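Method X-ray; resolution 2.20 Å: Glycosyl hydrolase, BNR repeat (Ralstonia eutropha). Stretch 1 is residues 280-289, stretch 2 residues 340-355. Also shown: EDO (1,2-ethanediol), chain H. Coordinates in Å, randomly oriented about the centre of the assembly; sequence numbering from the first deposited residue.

Stretch 1, residues 280-289: GFPIVVHQRD
Stretch 2 340-355: TVKRQAMTADAHAPVG

Two nearly parallel strands from distant parts of one chain pack through apolar side chains, without direct backbone hydrogen bonds between them, and an arginine and two waters tie their loops together. The strand ending at Val285 runs in the same N-to-C direction as the one ending at Ala348, at 5° and a closest axial approach of 6.7 Å, too far for sheet pairing. In register, Pro282 CA lies 4.0 Å from Arg343 CA, Val284 CA 6.2 Å from Thr347 CA, and Gln287 CA 6.0 Å from Ala350 CA.

Extended torsions (Val284 -137/140, Met346 -120/145, Ala348 -140/151) alternate the side chains, so Pro282 and Val284 point toward stretch 2 while Ile283 and Val285 point away; Met346 and Ala348 reply, with Thr347 turned away. Val284 (chi1 t) sets CG1 3.4 Å from Ala348 CB and CG2 3.7 Å from Met346 CB, where alanine's single methyl permits close approach. Met346, a selenomethionine with chi angles m, t, m, bends its CE to 3.5 Å from Pro282 CG; its flexible chain fits against the rigid ring. Pro282 CG also lies 3.9 Å from Val341 CG1 (Val341 chi1 t).

Before the second strand, a type I turn from Lys342 to Ala345 closes with Ala345 N to Lys342 O at 3.0 Å. Arg343 (-52/-45) and Gln344 (-96/3) occupy its middle positions. The chain of stretch 1 turns a corner at Phe281 (-110/-60, chi1 m), whose CB lies 3.5 Å from Arg343 N. One water accepts from Phe281 N at 3.0 Å and donates to Val341 O at 2.9 Å, bridging backbones.

Past the strands, a second water accepts from Gln287 N and donates to Asp349 O, both at 2.8 Å. Arg288 (m, t, m, chi4 -77°) leaves its backbone sideways, but its long side chain carries the guanidinium to two carbonyls near its plane: NH1 donates to Ala350 O at 3.1 Å and NH2 to His351 O at 3.0 Å, the latter nearly linear at 173°. Planar, multidentate arginine suits such adjacent acceptors. Asp349 (chi1 p) braces this loop, its OD1 accepting from His351 N and Gly355 N, each at 2.9 Å.

His286 (chi1 t, chi2 -67°) accepts at ND1 from Arg288 N, 3.2 Å away, which helps fix its ring. Val354 CG2 (chi1 t) sits over one face, 3.6 Å from the His286 ring centroid, a CH-pi contact. Over the opposite face lies ethanediol O1, which donates to Asp289 OD2 at 2.8 Å.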

# COMPACT_ATOMS: atom_id res chain seq x y z
N GLY A 280 -5.13 -6.26 -10.80
CA GLY A 280 -5.37 -4.93 -10.25
C GLY A 280 -4.16 -4.56 -9.44
O GLY A 280 -3.17 -5.28 -9.48
N PHE A 281 -4.23 -3.43 -8.75
CA PHE A 281 -3.13 -2.95 -7.88
C PHE A 281 -3.33 -2.98 -6.37
O PHE A 281 -2.55 -3.65 -5.66
CB PHE A 281 -2.65 -1.56 -8.36
CG PHE A 281 -1.96 -1.59 -9.70
CD1 PHE A 281 -0.67 -2.09 -9.81
CD2 PHE A 281 -2.58 -1.09 -10.84
CE1 PHE A 281 -0.02 -2.14 -11.04
CE2 PHE A 281 -1.95 -1.13 -12.07
CZ PHE A 281 -0.66 -1.66 -12.17
N PRO A 282 -4.34 -2.27 -5.84
CA PRO A 282 -4.50 -2.26 -4.36
C PRO A 282 -5.31 -3.43 -3.75
O PRO A 282 -6.10 -4.10 -4.45
CB PRO A 282 -5.32 -0.99 -4.14
CG PRO A 282 -6.21 -0.94 -5.35
CD PRO A 282 -5.41 -1.48 -6.49
N ILE A 283 -5.10 -3.68 -2.46
CA ILE A 283 -5.93 -4.61 -1.69
C ILE A 283 -6.11 -4.00 -0.29
O ILE A 283 -5.17 -3.44 0.26
CB ILE A 283 -5.38 -6.08 -1.68
CG1 ILE A 283 -6.46 -7.07 -1.21
CG2 ILE A 283 -4.10 -6.20 -0.81
CD1 ILE A 283 -6.24 -8.53 -1.66
N VAL A 284 -7.31 -4.08 0.28
CA VAL A 284 -7.61 -3.50 1.60
C VAL A 284 -8.43 -4.50 2.39
O VAL A 284 -9.31 -5.12 1.82
CB VAL A 284 -8.39 -2.13 1.45
CG1 VAL A 284 -8.97 -1.67 2.79
CG2 VAL A 284 -7.50 -1.07 0.84
N VAL A 285 -8.16 -4.63 3.68
CA VAL A 285 -8.90 -5.56 4.56
C VAL A 285 -9.74 -4.80 5.57
O VAL A 285 -9.37 -3.72 5.98
CB VAL A 285 -7.95 -6.52 5.30
CG1 VAL A 285 -7.00 -7.11 4.36
CG2 VAL A 285 -7.18 -5.80 6.46
N HIS A 286 -10.89 -5.35 5.93
CA HIS A 286 -11.76 -4.79 6.97
C HIS A 286 -10.99 -4.95 8.30
O HIS A 286 -10.51 -6.02 8.60
CB HIS A 286 -13.07 -5.56 6.97
CG HIS A 286 -14.13 -5.03 7.89
ND1 HIS A 286 -14.01 -5.06 9.26
CD2 HIS A 286 -15.36 -4.54 7.63
CE1 HIS A 286 -15.11 -4.58 9.81
NE2 HIS A 286 -15.96 -4.28 8.84
N GLN A 287 -10.83 -3.87 9.06
CA GLN A 287 -10.10 -3.88 10.34
C GLN A 287 -10.42 -5.00 11.33
O GLN A 287 -9.52 -5.56 11.95
CB GLN A 287 -10.33 -2.56 11.08
CG GLN A 287 -9.30 -1.51 10.78
CD GLN A 287 -7.99 -1.79 11.45
OE1 GLN A 287 -7.94 -2.16 12.62
NE2 GLN A 287 -6.90 -1.61 10.71
N ARG A 288 -11.71 -5.29 11.47
CA ARG A 288 -12.23 -6.29 12.39
C ARG A 288 -12.56 -7.67 11.81
O ARG A 288 -12.48 -8.64 12.54
CB ARG A 288 -13.47 -5.73 13.08
CG ARG A 288 -13.10 -4.56 13.97
CD ARG A 288 -14.27 -3.99 14.66
NE ARG A 288 -15.28 -3.43 13.76
CZ ARG A 288 -15.19 -2.25 13.14
NH1 ARG A 288 -14.14 -1.46 13.30
NH2 ARG A 288 -16.19 -1.84 12.37
N ASP A 289 -12.85 -7.77 10.51
CA ASP A 289 -13.28 -8.99 9.85
C ASP A 289 -12.20 -9.49 8.88
O ASP A 289 -12.01 -8.90 7.81
CB ASP A 289 -14.58 -8.69 9.07
CG ASP A 289 -15.19 -9.91 8.43
OD1 ASP A 289 -14.72 -11.03 8.68
OD2 ASP A 289 -16.18 -9.75 7.68
N THR A 340 -7.88 4.34 -13.37
CA THR A 340 -6.73 3.62 -12.85
C THR A 340 -6.63 3.93 -11.36
O THR A 340 -6.73 5.07 -10.96
CB THR A 340 -5.47 4.02 -13.63
OG1 THR A 340 -5.69 3.72 -15.01
CG2 THR A 340 -4.22 3.29 -13.11
N VAL A 341 -6.50 2.89 -10.54
CA VAL A 341 -6.36 3.02 -9.07
C VAL A 341 -5.05 2.30 -8.73
O VAL A 341 -4.93 1.11 -8.96
CB VAL A 341 -7.60 2.47 -8.33
CG1 VAL A 341 -7.44 2.51 -6.75
CG2 VAL A 341 -8.82 3.25 -8.76
N LYS A 342 -4.05 3.05 -8.26
CA LYS A 342 -2.72 2.51 -7.97
C LYS A 342 -2.73 1.77 -6.60
O LYS A 342 -3.74 1.82 -5.87
CB LYS A 342 -1.66 3.62 -8.04
CG LYS A 342 -1.25 4.09 -9.46
CD LYS A 342 -0.44 5.38 -9.34
CE LYS A 342 0.68 5.56 -10.38
NZ LYS A 342 0.28 5.58 -11.77
N ARG A 343 -1.63 1.07 -6.31
CA ARG A 343 -1.47 0.18 -5.12
C ARG A 343 -1.81 0.75 -3.78
O ARG A 343 -2.35 0.03 -2.95
CB ARG A 343 -0.03 -0.19 -4.85
CG ARG A 343 0.65 -0.90 -5.82
CD ARG A 343 2.13 -0.58 -5.72
NE ARG A 343 2.54 -0.91 -7.08
CZ ARG A 343 3.21 -1.97 -7.45
NH1 ARG A 343 3.72 -2.81 -6.59
NH2 ARG A 343 3.44 -2.14 -8.73
N GLN A 344 -1.33 1.97 -3.54
CA GLN A 344 -1.52 2.67 -2.28
C GLN A 344 -2.72 3.60 -2.32
O GLN A 344 -3.00 4.29 -1.34
CB GLN A 344 -0.28 3.48 -1.93
CG GLN A 344 0.99 2.67 -1.67
CD GLN A 344 2.23 3.47 -1.95
OE1 GLN A 344 2.41 3.93 -3.08
NE2 GLN A 344 3.11 3.66 -0.94
N ALA A 345 -3.44 3.60 -3.44
CA ALA A 345 -4.56 4.53 -3.63
C ALA A 345 -5.96 4.05 -3.14
O ALA A 345 -6.96 4.69 -3.45
CB ALA A 345 -4.59 5.00 -5.10
N MSE A 346 -6.04 2.93 -2.41
CA MSE A 346 -7.27 2.52 -1.70
C MSE A 346 -6.95 2.43 -0.23
O MSE A 346 -5.85 2.03 0.13
CB MSE A 346 -7.83 1.14 -2.05
CG MSE A 346 -8.54 1.05 -3.32
SE MSE A 346 -9.90 -0.35 -3.29
CE MSE A 346 -8.67 -1.72 -3.02
N THR A 347 -7.93 2.79 0.61
CA THR A 347 -7.80 2.70 2.06
C THR A 347 -9.18 2.53 2.66
O THR A 347 -10.20 2.70 1.98
CB THR A 347 -7.12 3.96 2.64
OG1 THR A 347 -6.73 3.74 4.00
CG2 THR A 347 -8.04 5.19 2.54
N ALA A 348 -9.19 2.18 3.93
CA ALA A 348 -10.43 1.98 4.64
C ALA A 348 -10.28 2.56 6.04
O ALA A 348 -9.16 2.68 6.53
CB ALA A 348 -10.81 0.46 4.66
N ASP A 349 -11.38 3.02 6.62
CA ASP A 349 -11.38 3.52 8.00
C ASP A 349 -11.75 2.35 8.96
O ASP A 349 -11.93 1.22 8.51
CB ASP A 349 -12.26 4.77 8.15
CG ASP A 349 -13.74 4.50 7.95
OD1 ASP A 349 -14.26 3.47 8.43
OD2 ASP A 349 -14.40 5.37 7.33
N ALA A 350 -11.84 2.64 10.27
CA ALA A 350 -12.19 1.65 11.29
C ALA A 350 -13.52 1.99 11.97
O ALA A 350 -13.77 1.59 13.09
CB ALA A 350 -11.05 1.53 12.34
N HIS A 351 -14.38 2.75 11.28
CA HIS A 351 -15.70 3.09 11.80
C HIS A 351 -16.62 1.90 11.62
O HIS A 351 -16.23 0.89 11.03
CB HIS A 351 -16.28 4.32 11.09
CG HIS A 351 -15.70 5.61 11.58
ND1 HIS A 351 -14.36 5.77 11.84
CD2 HIS A 351 -16.27 6.82 11.78
CE1 HIS A 351 -14.14 7.01 12.23
NE2 HIS A 351 -15.28 7.67 12.19
N ALA A 352 -17.83 2.01 12.17
CA ALA A 352 -18.87 1.01 12.04
C ALA A 352 -20.08 1.70 11.39
O ALA A 352 -20.66 2.59 12.01
CB ALA A 352 -19.25 0.44 13.40
N PRO A 353 -20.40 1.36 10.12
CA PRO A 353 -19.76 0.45 9.20
C PRO A 353 -18.46 1.02 8.67
O PRO A 353 -18.25 2.22 8.68
CB PRO A 353 -20.76 0.31 8.06
CG PRO A 353 -21.72 1.30 8.22
CD PRO A 353 -21.58 1.99 9.52
N VAL A 354 -17.58 0.15 8.21
CA VAL A 354 -16.32 0.54 7.66
C VAL A 354 -16.53 1.29 6.34
O VAL A 354 -17.34 0.89 5.51
CB VAL A 354 -15.40 -0.69 7.46
CG1 VAL A 354 -14.26 -0.36 6.51
CG2 VAL A 354 -14.89 -1.13 8.80
N GLY A 355 -15.84 2.41 6.23
CA GLY A 355 -15.82 3.24 5.06
C GLY A 355 -14.62 2.86 4.24
O GLY A 355 -13.60 2.40 4.79
C1 EDO H . -19.06 -7.26 8.21
O1 EDO H . -17.80 -7.69 8.76
C2 EDO H . -18.94 -6.72 6.78
O2 EDO H . -18.35 -7.64 5.82
O HOH W 1 -6.23 -1.39 -9.64
O HOH W 2 -11.06 -1.39 7.77